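Local structure of 273aa long hypothetical dTDP-4-dehydrorhamnose reductase (Sulfolobus tokodaii, 2GGS) at residues Ser17-Glu22 with Lys188-Ile193; Leu194-Leu199 with Ile205-Glu210. The protein probably acts as a dTDP-4-dehydrorhamnose reductase, an NADPH-binding oxidoreductase of the Rossmann fold in the pathway to dTDP-rhamnose. All coordinates share one frame; numbering follows the deposited sequence.

Contact 1 (Ser17-Glu22 with Lys188-Ile193)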
ATOM      1  N   SER A  17       9.972  -8.559   2.804  1.00 17.30           N
ATOM      2  CA  SER A  17      11.273  -9.194   2.708  1.00 19.01           C
ATOM      3  C   SER A  17      11.660  -9.916   4.014  1.00 18.74           C
ATOM      4  O   SER A  17      12.125 -11.048   3.991  1.00 20.06           O
ATOM      5  CB  SER A  17      12.310  -8.139   2.332  1.00 18.71           C
ATOM      6  OG  SER A  17      12.051  -7.759   0.989  1.00 19.31           O
ATOM      7  N   ARG A  18      11.442  -9.236   5.138  1.00 18.32           N
ATOM      8  CA  ARG A  18      11.839  -9.710   6.460  1.00 19.07           C
ATOM      9  C   ARG A  18      11.127 -11.027   6.727  1.00 20.16           C
ATOM     10  O   ARG A  18      11.750 -12.024   7.141  1.00 21.76           O
ATOM     11  CB  ARG A  18      11.470  -8.662   7.514  1.00 18.49           C
ATOM     12  CG  ARG A  18      11.924  -9.037   8.936  1.00 19.96           C
ATOM     13  CD  ARG A  18      11.652  -7.910   9.941  1.00 20.65           C
ATOM     14  NE  ARG A  18      10.242  -7.533  10.049  1.00 22.92           N
ATOM     15  CZ  ARG A  18       9.291  -8.244  10.665  1.00 26.93           C
ATOM     16  NH1 ARG A  18       9.576  -9.386  11.294  1.00 23.95           N
ATOM     17  NH2 ARG A  18       8.042  -7.790  10.673  1.00 26.30           N
ATOM     18  N   LEU A  19       9.839 -11.040   6.433  1.00 20.33           N
ATOM     19  CA  LEU A  19       8.990 -12.173   6.823  1.00 21.17           C
ATOM     20  C   LEU A  19       9.085 -13.323   5.855  1.00 23.36           C
ATOM     21  O   LEU A  19       9.114 -14.515   6.263  1.00 23.65           O
ATOM     22  CB  LEU A  19       7.534 -11.741   6.950  1.00 21.02           C
ATOM     23  CG  LEU A  19       7.182 -10.772   8.075  1.00 22.93           C
ATOM     24  CD1 LEU A  19       5.720 -10.412   7.915  1.00 22.44           C
ATOM     25  CD2 LEU A  19       7.454 -11.414   9.422  1.00 25.28           C
ATOM     26  N   LEU A  20       9.081 -12.993   4.563  1.00 24.38           N
ATOM     27  CA  LEU A  20       9.163 -14.036   3.539  1.00 26.16           C
ATOM     28  C   LEU A  20      10.496 -14.771   3.533  1.00 26.95           C
ATOM     29  O   LEU A  20      10.555 -15.937   3.150  1.00 27.87           O
ATOM     30  CB  LEU A  20       8.888 -13.485   2.133  1.00 26.37           C
ATOM     31  CG  LEU A  20       7.434 -13.322   1.761  1.00 27.01           C
ATOM     32  CD1 LEU A  20       7.352 -12.784   0.350  1.00 30.15           C
ATOM     33  CD2 LEU A  20       6.722 -14.654   1.840  1.00 32.85           C
ATOM     34  N   SER A  21      11.562 -14.100   3.940  1.00 28.23           N
ATOM     35  CA  SER A  21      12.895 -14.680   3.905  1.00 30.81           C
ATOM     36  C   SER A  21      13.007 -15.870   4.848  1.00 32.05           C
ATOM     37  O   SER A  21      13.959 -16.628   4.761  1.00 32.97           O
ATOM     38  CB  SER A  21      13.946 -13.650   4.299  1.00 30.60           C
ATOM     39  OG  SER A  21      14.102 -12.695   3.275  1.00 34.67           O
ATOM     40  N   GLU A  22      12.050 -16.005   5.764  1.00 33.53           N
ATOM     41  CA  GLU A  22      12.052 -17.155   6.669  1.00 35.04           C
ATOM     42  C   GLU A  22      11.848 -18.498   5.945  1.00 36.15           C
ATOM     43  O   GLU A  22      12.470 -19.503   6.353  1.00 36.43           O
ATOM     44  CB  GLU A  22      11.039 -16.976   7.815  1.00 35.08           C
ATOM     45  CG  GLU A  22      11.304 -15.790   8.768  1.00 35.28           C
ATOM     46  CD  GLU A  22      12.451 -16.042   9.761  1.00 36.77           C
ATOM     47  OE1 GLU A  22      12.754 -17.215  10.070  1.00 37.08           O
ATOM     48  OE2 GLU A  22      13.041 -15.062  10.249  1.00 37.47           O
ATOM     49  N   LYS A 188       2.024  -5.624   9.935  1.00 14.30           N
ATOM     50  CA  LYS A 188       0.786  -6.418  10.009  1.00 14.65           C
ATOM     51  C   LYS A 188       0.263  -6.794   8.642  1.00 14.56           C
ATOM     52  O   LYS A 188      -0.160  -7.948   8.421  1.00 15.35           O
ATOM     53  CB  LYS A 188      -0.295  -5.693  10.822  1.00 14.79           C
ATOM     54  CG  LYS A 188       0.068  -5.590  12.297  1.00 17.56           C
ATOM     55  CD  LYS A 188       0.025  -6.962  13.005  1.00 20.30           C
ATOM     56  CE  LYS A 188       0.263  -6.772  14.501  1.00 26.23           C
ATOM     57  NZ  LYS A 188       0.987  -7.917  15.151  1.00 28.77           N
ATOM     58  N   LEU A 189       0.292  -5.822   7.724  1.00 13.17           N
ATOM     59  CA  LEU A 189      -0.061  -6.067   6.310  1.00 13.23           C
ATOM     60  C   LEU A 189       0.842  -7.160   5.719  1.00 12.67           C
ATOM     61  O   LEU A 189       0.360  -8.054   5.054  1.00 11.96           O
ATOM     62  CB  LEU A 189       0.027  -4.771   5.489  1.00 12.22           C
ATOM     63  CG  LEU A 189      -0.393  -5.015   4.030  1.00 11.63           C
ATOM     64  CD1 LEU A 189      -1.758  -5.767   3.885  1.00 12.92           C
ATOM     65  CD2 LEU A 189      -0.413  -3.695   3.280  1.00 15.17           C
ATOM     66  N   ALA A 190       2.153  -7.103   5.970  1.00 12.45           N
ATOM     67  CA  ALA A 190       3.082  -8.121   5.426  1.00 13.44           C
ATOM     68  C   ALA A 190       2.743  -9.517   5.938  1.00 14.75           C
ATOM     69  O   ALA A 190       2.716 -10.471   5.158  1.00 14.99           O
ATOM     70  CB  ALA A 190       4.469  -7.774   5.770  1.00 15.71           C
ATOM     71  N   SER A 191       2.453  -9.592   7.238  1.00 15.48           N
ATOM     72  CA  SER A 191       2.070 -10.860   7.869  1.00 17.13           C
ATOM     73  C   SER A 191       0.793 -11.430   7.215  1.00 16.02           C
ATOM     74  O   SER A 191       0.725 -12.651   6.943  1.00 16.63           O
ATOM     75  CB  SER A 191       1.906 -10.676   9.371  1.00 17.81           C
ATOM     76  OG  SER A 191       1.487 -11.905   9.953  1.00 25.91           O
ATOM     77  N   ALA A 192      -0.186 -10.569   6.933  1.00 14.86           N
ATOM     78  CA  ALA A 192      -1.405 -11.005   6.244  1.00 15.22           C
ATOM     79  C   ALA A 192      -1.112 -11.516   4.862  1.00 15.65           C
ATOM     80  O   ALA A 192      -1.610 -12.564   4.449  1.00 16.08           O
ATOM     81  CB  ALA A 192      -2.426  -9.898   6.204  1.00 16.18           C
ATOM     82  N   ILE A 193      -0.259 -10.780   4.125  1.00 14.59           N
ATOM     83  CA  ILE A 193       0.052 -11.163   2.765  1.00 16.63           C
ATOM     84  C   ILE A 193       0.750 -12.529   2.725  1.00 16.77           C
ATOM     85  O   ILE A 193       0.379 -13.387   1.902  1.00 18.87           O
ATOM     86  CB  ILE A 193       0.860 -10.041   2.041  1.00 14.76           C
ATOM     87  CG1 ILE A 193      -0.065  -8.832   1.801  1.00 16.02           C
ATOM     88  CG2 ILE A 193       1.457 -10.567   0.684  1.00 17.70           C
ATOM     89  CD1 ILE A 193       0.656  -7.503   1.388  1.00 17.85           C
TER
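Leu19 carries almost the whole of its contact with Ala190 and Ser191 on one methyl, and its chain can be read outward from the backbone. CB, at the root, lies 4.0 Å from Leu194 CD1, one turn further along the partner helix. CG stands anti to the carbonyl carbon (chi1 -67°), which aims the branch at helix 186-199. It also lies over one face of the Arg18 guanidinium, 3.8 Å above the plane and offset toward the rim. CD2 stays with that group, 3.5 Å from Arg18 NH1, while CD1 crosses to the other helix. There it is 3.6 Å from Ala190 CB and 3.4 Å from Ser191 N, with Ser191 CB further away at 4.1 Å. The short Ala190 side chain lets the methyl come down close to the helix backbone. Helix 11-20 is the first helix of the Rossmann fold, following the glycine-rich turn that holds NADPH; Ala190 also lies about 4 Å, side chain to side chain, from the cofactor-binding Leu12. Arg18 is bound in its turn by a salt bridge from NH2 to Glu15 OE1, which helps fix the guanidinium beside Leu19.

Contact 2 (Leu194-Leu199 with Ile205-Glu210)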
ATOM      1  N   LEU A 194       1.688 -12.764   3.652  1.00 17.61           N
ATOM      2  CA  LEU A 194       2.314 -14.076   3.791  1.00 19.74           C
ATOM      3  C   LEU A 194       1.264 -15.192   3.941  1.00 20.03           C
ATOM      4  O   LEU A 194       1.365 -16.234   3.286  1.00 20.28           O
ATOM      5  CB  LEU A 194       3.239 -14.122   4.988  1.00 21.20           C
ATOM      6  CG  LEU A 194       4.562 -14.891   4.818  1.00 24.57           C
ATOM      7  CD1 LEU A 194       5.354 -14.991   6.101  1.00 25.70           C
ATOM      8  CD2 LEU A 194       4.374 -16.254   4.204  1.00 29.91           C
ATOM      9  N   GLU A 195       0.283 -14.983   4.805  1.00 21.00           N
ATOM     10  CA  GLU A 195      -0.783 -16.006   4.980  1.00 22.75           C
ATOM     11  C   GLU A 195      -1.559 -16.236   3.692  1.00 22.55           C
ATOM     12  O   GLU A 195      -1.909 -17.375   3.320  1.00 23.95           O
ATOM     13  CB  GLU A 195      -1.774 -15.571   6.054  1.00 23.23           C
ATOM     14  CG  GLU A 195      -1.556 -16.171   7.402  1.00 28.13           C
ATOM     15  CD  GLU A 195      -2.732 -15.927   8.307  1.00 30.72           C
ATOM     16  OE1 GLU A 195      -3.712 -16.712   8.233  1.00 32.28           O
ATOM     17  OE2 GLU A 195      -2.674 -14.944   9.074  1.00 32.26           O
ATOM     18  N   LEU A 196      -1.866 -15.143   3.012  1.00 21.93           N
ATOM     19  CA  LEU A 196      -2.629 -15.195   1.775  1.00 23.06           C
ATOM     20  C   LEU A 196      -1.908 -15.993   0.698  1.00 24.73           C
ATOM     21  O   LEU A 196      -2.532 -16.744  -0.048  1.00 25.20           O
ATOM     22  CB  LEU A 196      -2.939 -13.780   1.275  1.00 21.79           C
ATOM     23  CG  LEU A 196      -4.108 -13.114   1.993  1.00 22.90           C
ATOM     24  CD1 LEU A 196      -4.258 -11.627   1.605  1.00 21.53           C
ATOM     25  CD2 LEU A 196      -5.393 -13.888   1.738  1.00 21.80           C
ATOM     26  N   LEU A 197      -0.590 -15.795   0.618  1.00 26.15           N
ATOM     27  CA  LEU A 197       0.269 -16.472  -0.357  1.00 28.68           C
ATOM     28  C   LEU A 197       0.131 -17.968  -0.319  1.00 29.91           C
ATOM     29  O   LEU A 197      -0.096 -18.594  -1.365  1.00 29.48           O
ATOM     30  CB  LEU A 197       1.739 -16.136  -0.099  1.00 28.68           C
ATOM     31  CG  LEU A 197       2.156 -14.727  -0.494  1.00 29.79           C
ATOM     32  CD1 LEU A 197       3.657 -14.682  -0.709  1.00 29.44           C
ATOM     33  CD2 LEU A 197       1.428 -14.295  -1.749  1.00 27.85           C
ATOM     34  N   GLU A 198       0.327 -18.522   0.881  1.00 30.99           N
ATOM     35  CA  GLU A 198       0.228 -19.953   1.114  1.00 33.38           C
ATOM     36  C   GLU A 198      -1.084 -20.447   0.544  1.00 32.84           C
ATOM     37  O   GLU A 198      -1.119 -21.513  -0.048  1.00 33.78           O
ATOM     38  CB  GLU A 198       0.358 -20.343   2.624  1.00 33.47           C
ATOM     39  CG  GLU A 198       0.447 -19.191   3.660  1.00 35.72           C
ATOM     40  CD  GLU A 198      -0.355 -19.427   4.990  1.00 35.76           C
ATOM     41  OE1 GLU A 198       0.290 -19.502   6.083  1.00 37.81           O
ATOM     42  OE2 GLU A 198      -1.622 -19.493   4.952  1.00 35.55           O
ATOM     43  N   LEU A 199      -2.147 -19.647   0.705  1.00 31.95           N
ATOM     44  CA  LEU A 199      -3.511 -20.006   0.295  1.00 30.96           C
ATOM     45  C   LEU A 199      -3.801 -19.906  -1.200  1.00 31.27           C
ATOM     46  O   LEU A 199      -4.804 -20.450  -1.662  1.00 31.49           O
ATOM     47  CB  LEU A 199      -4.542 -19.178   1.072  1.00 30.37           C
ATOM     48  CG  LEU A 199      -4.571 -19.369   2.590  1.00 30.34           C
ATOM     49  CD1 LEU A 199      -5.478 -18.362   3.239  1.00 29.75           C
ATOM     50  CD2 LEU A 199      -4.968 -20.797   2.990  1.00 31.24           C
ATOM     51  N   ILE A 205      -9.307  -8.733  -2.570  1.00 16.20           N
ATOM     52  CA  ILE A 205      -9.464  -8.903  -1.109  1.00 16.88           C
ATOM     53  C   ILE A 205      -9.027  -7.618  -0.428  1.00 16.42           C
ATOM     54  O   ILE A 205      -8.035  -7.023  -0.841  1.00 15.89           O
ATOM     55  CB  ILE A 205      -8.738 -10.161  -0.540  1.00 17.25           C
ATOM     56  CG1 ILE A 205      -9.092 -10.449   0.938  1.00 18.83           C
ATOM     57  CG2 ILE A 205      -7.203 -10.028  -0.658  1.00 15.44           C
ATOM     58  CD1 ILE A 205      -8.520 -11.799   1.427  1.00 21.04           C
ATOM     59  N   HIS A 206      -9.802  -7.176   0.556  1.00 15.19           N
ATOM     60  CA  HIS A 206      -9.436  -6.000   1.365  1.00 14.47           C
ATOM     61  C   HIS A 206      -8.705  -6.429   2.604  1.00 14.83           C
ATOM     62  O   HIS A 206      -9.216  -7.257   3.383  1.00 14.59           O
ATOM     63  CB  HIS A 206     -10.666  -5.186   1.770  1.00 14.92           C
ATOM     64  CG  HIS A 206     -11.291  -4.451   0.631  1.00 14.43           C
ATOM     65  ND1 HIS A 206     -12.431  -3.697   0.764  1.00 15.94           N
ATOM     66  CD2 HIS A 206     -10.928  -4.367  -0.678  1.00 15.50           C
ATOM     67  CE1 HIS A 206     -12.741  -3.166  -0.413  1.00 14.83           C
ATOM     68  NE2 HIS A 206     -11.818  -3.525  -1.291  1.00 14.79           N
ATOM     69  N   VAL A 207      -7.521  -5.872   2.829  1.00 14.18           N
ATOM     70  CA  VAL A 207      -6.769  -6.153   4.057  1.00 14.24           C
ATOM     71  C   VAL A 207      -6.297  -4.794   4.625  1.00 15.04           C
ATOM     72  O   VAL A 207      -5.308  -4.237   4.163  1.00 15.29           O
ATOM     73  CB  VAL A 207      -5.552  -7.108   3.832  1.00 14.08           C
ATOM     74  CG1 VAL A 207      -4.875  -7.421   5.142  1.00 14.32           C
ATOM     75  CG2 VAL A 207      -5.954  -8.413   3.128  1.00 15.25           C
ATOM     76  N   ALA A 208      -7.016  -4.257   5.619  1.00 14.27           N
ATOM     77  CA  ALA A 208      -6.651  -2.983   6.241  1.00 14.88           C
ATOM     78  C   ALA A 208      -7.092  -2.927   7.707  1.00 15.99           C
ATOM     79  O   ALA A 208      -7.575  -3.935   8.243  1.00 17.10           O
ATOM     80  CB  ALA A 208      -7.236  -1.812   5.460  1.00 14.77           C
ATOM     81  N   GLY A 209      -6.897  -1.774   8.332  1.00 15.51           N
ATOM     82  CA  GLY A 209      -7.068  -1.633   9.783  1.00 16.00           C
ATOM     83  C   GLY A 209      -8.506  -1.308  10.161  1.00 16.06           C
ATOM     84  O   GLY A 209      -9.397  -1.420   9.370  1.00 16.74           O
ATOM     85  N   GLU A 210      -8.710  -0.915  11.412  1.00 17.00           N
ATOM     86  CA  GLU A 210     -10.036  -0.497  11.872  1.00 18.50           C
ATOM     87  C   GLU A 210     -10.278   0.944  11.430  1.00 18.11           C
ATOM     88  O   GLU A 210      -9.342   1.762  11.370  1.00 17.87           O
ATOM     89  CB  GLU A 210     -10.091  -0.586  13.407  1.00 19.43           C
ATOM     90  CG  GLU A 210      -9.869  -1.967  13.971  1.00 26.13           C
ATOM     91  CD  GLU A 210     -11.185  -2.672  14.275  1.00 32.23           C
ATOM     92  OE1 GLU A 210     -11.132  -3.851  14.668  1.00 36.64           O
ATOM     93  OE2 GLU A 210     -12.266  -2.062  14.087  1.00 36.54           O
TER
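Leu196, Ile205 and Val207 bring their methyls together largely through the torsions of the first two. Leu196 has CG anti to the carbonyl carbon (chi1 -80°), and its fork extends from the helix toward the strand. Ile205 is fully extended, with CG1 opposite the backbone N and CD1 continuing the line (chi2 172°), while CG2 of Val207 faces the leucine. The two branches of Leu196 then divide the work. CD2 meets Ile205 CD1 tip to tip at 3.8 Å, whereas CD1 faces two methyls at once, 3.9 Å from Val207 CG2 and 4.0 Å from Ile205 CG2. Ile205 thus touches both branches of the leucine, one with each of its two methyls, CD1 and CG2. All the spacings are ordinary van der Waals distances, and no hydrogen bond crosses between the segments; the contact is purely apolar and buried. Ile149, on the neighbouring strand 147-151, touches all three residues, and Ala255 of helix 253-258 packs on Ile205 and Val207. The backbone of Ile205 is hydrogen-bonded to Ile148 and Arg150 of the adjacent strand. A helix followed, after a short turn, by a parallel strand on which it lays a leucine is the helix-on-sheet packing of an alpha/beta Rossmann domain, here at the outermost strand 203-206.

Helix 186-199 serves both contacts, first meeting another helix and then, a turn or so later, the edge of the central parallel sheet. Contact 1 is partly buried and has polar neighbours; contact 2 lies wholly in the core and joins branched aliphatic groups alone. Their centres are 11 Å apart, and the packing runs through from one to the other: Leu20 CD2 lies 3.7 Å from Leu194 CG, and Ala192 CB lies 3.6 Å from Val207 CG1. The shared helix therefore ties the cofactor-side helix 11-20 to strand 203-206, although helix 11-20 and this last strand are far apart in sequence.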